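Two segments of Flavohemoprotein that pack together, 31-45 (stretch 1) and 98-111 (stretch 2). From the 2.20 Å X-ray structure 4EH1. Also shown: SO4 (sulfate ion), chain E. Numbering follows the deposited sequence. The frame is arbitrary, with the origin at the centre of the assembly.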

# COMPACT_ATOMS: atom_id res chain seq x y z
N VAL A 31 4.62 10.31 20.78
CA VAL A 31 3.35 9.64 20.95
C VAL A 31 3.53 8.75 22.15
O VAL A 31 4.66 8.46 22.53
CB VAL A 31 2.96 8.86 19.69
CG1 VAL A 31 3.02 9.78 18.52
CG2 VAL A 31 3.89 7.67 19.44
N LEU A 32 2.43 8.34 22.76
CA LEU A 32 2.53 7.53 23.97
C LEU A 32 3.23 6.18 23.73
O LEU A 32 3.03 5.54 22.68
CB LEU A 32 1.14 7.34 24.60
CG LEU A 32 0.48 8.62 25.14
CD1 LEU A 32 -0.95 8.35 25.55
CD2 LEU A 32 1.25 9.19 26.33
N ASP A 33 4.04 5.76 24.69
CA ASP A 33 4.65 4.43 24.71
C ASP A 33 3.55 3.35 24.82
O ASP A 33 2.41 3.64 25.19
CB ASP A 33 5.63 4.36 25.91
CG ASP A 33 6.52 3.09 25.94
OD1 ASP A 33 6.75 2.44 24.89
OD2 ASP A 33 7.01 2.78 27.06
N TYR A 34 3.87 2.11 24.50
CA TYR A 34 2.94 1.03 24.72
C TYR A 34 3.69 -0.29 24.83
O TYR A 34 4.88 -0.36 24.52
CB TYR A 34 1.92 0.93 23.57
CG TYR A 34 2.54 0.69 22.22
CD1 TYR A 34 2.70 -0.61 21.72
CD2 TYR A 34 2.97 1.76 21.43
CE1 TYR A 34 3.27 -0.82 20.47
CE2 TYR A 34 3.52 1.56 20.20
CZ TYR A 34 3.67 0.26 19.72
OH TYR A 34 4.26 0.06 18.50
N GLN A 35 2.98 -1.33 25.26
CA GLN A 35 3.50 -2.69 25.27
C GLN A 35 3.06 -3.45 23.98
O GLN A 35 1.90 -3.32 23.55
CB GLN A 35 3.02 -3.40 26.54
CG GLN A 35 3.47 -2.73 27.87
CD GLN A 35 4.97 -2.50 27.92
OE1 GLN A 35 5.74 -3.46 27.95
NE2 GLN A 35 5.39 -1.24 27.90
N PRO A 36 3.99 -4.21 23.37
CA PRO A 36 3.67 -4.90 22.10
C PRO A 36 2.56 -5.90 22.37
O PRO A 36 2.67 -6.74 23.29
CB PRO A 36 4.98 -5.63 21.76
CG PRO A 36 5.67 -5.82 23.07
CD PRO A 36 5.30 -4.61 23.90
N GLY A 37 1.46 -5.77 21.62
CA GLY A 37 0.25 -6.52 21.89
C GLY A 37 -0.93 -5.60 22.10
O GLY A 37 -2.07 -5.98 21.87
N GLN A 38 -0.66 -4.37 22.54
CA GLN A 38 -1.75 -3.41 22.81
C GLN A 38 -2.30 -2.80 21.53
O GLN A 38 -1.70 -2.96 20.45
CB GLN A 38 -1.33 -2.33 23.79
CG GLN A 38 -1.00 -2.88 25.15
CD GLN A 38 -0.76 -1.79 26.15
OE1 GLN A 38 0.12 -0.95 25.98
NE2 GLN A 38 -1.55 -1.80 27.21
N TYR A 39 -3.44 -2.12 21.65
CA TYR A 39 -4.12 -1.55 20.46
C TYR A 39 -4.46 -0.09 20.69
O TYR A 39 -4.57 0.36 21.84
CB TYR A 39 -5.43 -2.32 20.13
CG TYR A 39 -6.36 -2.41 21.32
CD1 TYR A 39 -6.33 -3.50 22.17
CD2 TYR A 39 -7.23 -1.36 21.63
CE1 TYR A 39 -7.15 -3.56 23.30
CE2 TYR A 39 -8.04 -1.41 22.74
CZ TYR A 39 -8.00 -2.51 23.57
OH TYR A 39 -8.83 -2.55 24.66
N ILE A 40 -4.62 0.65 19.60
CA ILE A 40 -5.15 1.99 19.69
C ILE A 40 -6.57 1.96 19.17
O ILE A 40 -7.08 0.91 18.75
CB ILE A 40 -4.27 3.06 18.95
CG1 ILE A 40 -3.89 2.61 17.52
CG2 ILE A 40 -2.97 3.29 19.68
CD1 ILE A 40 -4.95 2.87 16.49
N GLY A 41 -7.21 3.12 19.20
CA GLY A 41 -8.54 3.29 18.67
C GLY A 41 -8.52 4.22 17.47
O GLY A 41 -7.81 5.24 17.46
N ILE A 42 -9.27 3.88 16.43
CA ILE A 42 -9.42 4.76 15.29
C ILE A 42 -10.88 5.21 15.19
O ILE A 42 -11.79 4.40 15.32
CB ILE A 42 -9.02 4.06 13.98
CG1 ILE A 42 -7.52 3.69 13.99
CG2 ILE A 42 -9.34 4.94 12.77
CD1 ILE A 42 -6.57 4.89 13.86
N GLU A 43 -11.10 6.49 14.93
CA GLU A 43 -12.45 7.01 14.79
C GLU A 43 -12.61 7.79 13.50
O GLU A 43 -11.82 8.68 13.19
CB GLU A 43 -12.81 7.89 15.98
CG GLU A 43 -13.88 8.91 15.72
CD GLU A 43 -14.05 9.84 16.92
OE1 GLU A 43 -14.28 9.33 18.04
OE2 GLU A 43 -13.92 11.08 16.76
N VAL A 44 -13.64 7.45 12.75
CA VAL A 44 -13.91 8.13 11.49
C VAL A 44 -15.38 8.33 11.33
O VAL A 44 -16.18 7.85 12.14
CB VAL A 44 -13.41 7.31 10.29
CG1 VAL A 44 -11.88 7.34 10.21
CG2 VAL A 44 -13.92 5.87 10.38
N THR A 45 -15.74 9.03 10.26
CA THR A 45 -17.11 9.29 9.88
C THR A 45 -17.25 8.84 8.44
O THR A 45 -16.80 9.52 7.52
CB THR A 45 -17.43 10.78 9.96
OG1 THR A 45 -17.17 11.23 11.29
CG2 THR A 45 -18.90 11.04 9.60
S SO4 E . -7.25 9.57 24.28
O1 SO4 E . -8.59 10.14 24.42
O2 SO4 E . -6.26 10.48 24.82
O3 SO4 E . -7.15 8.28 24.96
O4 SO4 E . -6.89 9.40 22.87
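Stretch 2, residues 98-111: SVKLYAPAGDFFYV

Stretch 2 runs as an extended strand from Ser-98 to Ala-105, antiparallel to strand 39-44: the axes approach to 4.5 Å, with 157° between their N-to-C directions. Paired hydrogen bonds fix the register. Tyr-39 N to Ala-105 O (3.0 Å) and Ala-105 N to Tyr-39 O (2.9 Å) form one ring, Gly-41 N to Tyr-102 O (3.2 Å) and Tyr-102 N to Gly-41 O (2.8 Å) the next; Glu-43 N to Lys-100 O (2.9 Å) continues the ladder. Between the first two rings the register slips by one residue, a beta bulge.

Pro-104, at the bulge, is the main bump, covered over 100 Å². It fills a hollow walled by Tyr-34 (CB to Pro-104 CB, 3.6 Å), Ile-40 (CG2 to Pro-104 CG, 3.7 Å) and Leu-32 (CB to Pro-104 CD, 4.1 Å). Farther along, Ile-42 CD1 touches Leu-101 CD1 and Val-99 CG2, each at 4.1 Å. On the other face, Tyr-102 OH donates to Glu-43 OE1 (2.7 Å), its ring reaching past side-chain-free Gly-41.

Beyond the strand, glycines permit close approach. Gly-106 CA lies 3.5 Å from Tyr-39 CE1, where an ideal CB would clash; Gly-37 CA meets Phe-109 CA at 4.1 Å. Gln-35 CG sits over the Phe-109 ring face, 4.2 Å from its centroid.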

# COMPACT_ATOMS: atom_id res chain seq x y z
N SER A 98 -6.15 12.65 7.32
CA SER A 98 -6.06 12.52 8.78
C SER A 98 -7.21 11.73 9.42
O SER A 98 -8.30 11.58 8.84
CB SER A 98 -5.94 13.89 9.42
OG SER A 98 -7.15 14.58 9.28
N VAL A 99 -6.95 11.20 10.62
CA VAL A 99 -7.94 10.44 11.36
C VAL A 99 -7.82 10.81 12.81
O VAL A 99 -6.87 11.43 13.20
CB VAL A 99 -7.71 8.91 11.29
CG1 VAL A 99 -7.77 8.42 9.85
CG2 VAL A 99 -6.40 8.54 11.95
N LYS A 100 -8.80 10.41 13.62
CA LYS A 100 -8.73 10.66 15.04
C LYS A 100 -8.36 9.36 15.73
O LYS A 100 -8.94 8.31 15.44
CB LYS A 100 -10.08 11.15 15.53
CG LYS A 100 -10.64 12.29 14.71
CD LYS A 100 -9.81 13.55 14.86
CE LYS A 100 -9.93 14.43 13.63
NZ LYS A 100 -9.24 15.75 13.82
N LEU A 101 -7.40 9.45 16.64
CA LEU A 101 -6.77 8.28 17.21
C LEU A 101 -6.76 8.31 18.74
O LEU A 101 -6.39 9.31 19.35
CB LEU A 101 -5.32 8.19 16.72
CG LEU A 101 -4.54 6.95 17.16
CD1 LEU A 101 -3.59 6.52 16.07
CD2 LEU A 101 -3.76 7.23 18.47
N TYR A 102 -7.10 7.18 19.35
CA TYR A 102 -7.16 7.07 20.80
C TYR A 102 -5.98 6.28 21.27
O TYR A 102 -5.50 5.42 20.56
CB TYR A 102 -8.44 6.37 21.24
CG TYR A 102 -9.63 7.23 21.02
CD1 TYR A 102 -10.25 7.29 19.77
CD2 TYR A 102 -10.15 8.01 22.05
CE1 TYR A 102 -11.37 8.11 19.56
CE2 TYR A 102 -11.27 8.82 21.85
CZ TYR A 102 -11.87 8.86 20.60
OH TYR A 102 -12.98 9.65 20.39
N ALA A 103 -5.54 6.58 22.48
CA ALA A 103 -4.26 6.15 23.04
C ALA A 103 -4.21 4.67 23.27
O ALA A 103 -5.23 4.04 23.44
CB ALA A 103 -4.06 6.88 24.38
N PRO A 104 -3.00 4.10 23.32
CA PRO A 104 -2.88 2.65 23.49
C PRO A 104 -3.50 2.09 24.77
O PRO A 104 -3.43 2.72 25.81
CB PRO A 104 -1.35 2.43 23.50
CG PRO A 104 -0.80 3.58 22.69
CD PRO A 104 -1.70 4.74 23.09
N ALA A 105 -4.09 0.90 24.66
CA ALA A 105 -4.75 0.22 25.79
C ALA A 105 -4.71 -1.29 25.55
O ALA A 105 -4.25 -1.75 24.50
CB ALA A 105 -6.22 0.71 25.94
N GLY A 106 -5.20 -2.05 26.51
CA GLY A 106 -5.35 -3.48 26.34
C GLY A 106 -4.50 -4.26 27.33
O GLY A 106 -3.42 -3.84 27.70
N ASP A 107 -5.01 -5.42 27.72
CA ASP A 107 -4.40 -6.25 28.75
C ASP A 107 -3.59 -7.36 28.15
O ASP A 107 -3.00 -8.15 28.86
CB ASP A 107 -5.49 -6.84 29.63
CG ASP A 107 -6.20 -5.79 30.45
OD1 ASP A 107 -5.50 -4.90 30.99
OD2 ASP A 107 -7.45 -5.85 30.54
N PHE A 108 -3.59 -7.44 26.82
CA PHE A 108 -2.80 -8.47 26.16
C PHE A 108 -1.50 -7.86 25.64
O PHE A 108 -1.52 -6.97 24.79
CB PHE A 108 -3.62 -9.14 25.06
CG PHE A 108 -2.80 -10.00 24.15
CD1 PHE A 108 -2.54 -11.33 24.47
CD2 PHE A 108 -2.26 -9.47 22.98
CE1 PHE A 108 -1.79 -12.12 23.63
CE2 PHE A 108 -1.50 -10.24 22.14
CZ PHE A 108 -1.27 -11.58 22.46
N PHE A 109 -0.38 -8.32 26.18
CA PHE A 109 0.93 -7.85 25.71
C PHE A 109 2.06 -8.73 26.20
O PHE A 109 1.94 -9.42 27.20
CB PHE A 109 1.21 -6.40 26.10
CG PHE A 109 1.01 -6.10 27.57
CD1 PHE A 109 2.05 -6.24 28.48
CD2 PHE A 109 -0.22 -5.64 28.03
CE1 PHE A 109 1.86 -5.95 29.82
CE2 PHE A 109 -0.41 -5.37 29.37
CZ PHE A 109 0.62 -5.52 30.27
N TYR A 110 3.16 -8.69 25.48
CA TYR A 110 4.28 -9.52 25.81
C TYR A 110 4.92 -9.04 27.12
O TYR A 110 5.16 -7.84 27.32
CB TYR A 110 5.30 -9.50 24.69
CG TYR A 110 6.53 -10.26 25.06
CD1 TYR A 110 6.55 -11.63 24.97
CD2 TYR A 110 7.66 -9.61 25.54
CE1 TYR A 110 7.63 -12.35 25.32
CE2 TYR A 110 8.78 -10.33 25.90
CZ TYR A 110 8.75 -11.72 25.78
OH TYR A 110 9.83 -12.50 26.11
N VAL A 111 5.23 -9.97 28.01
CA VAL A 111 5.99 -9.63 29.22
C VAL A 111 7.22 -10.53 29.27
O VAL A 111 7.11 -11.75 29.13
CB VAL A 111 5.15 -9.80 30.47
CG1 VAL A 111 6.03 -9.67 31.73
CG2 VAL A 111 4.01 -8.78 30.47
O HOH W 1 5.80 -5.96 29.01
O HOH W 2 -11.49 10.81 11.69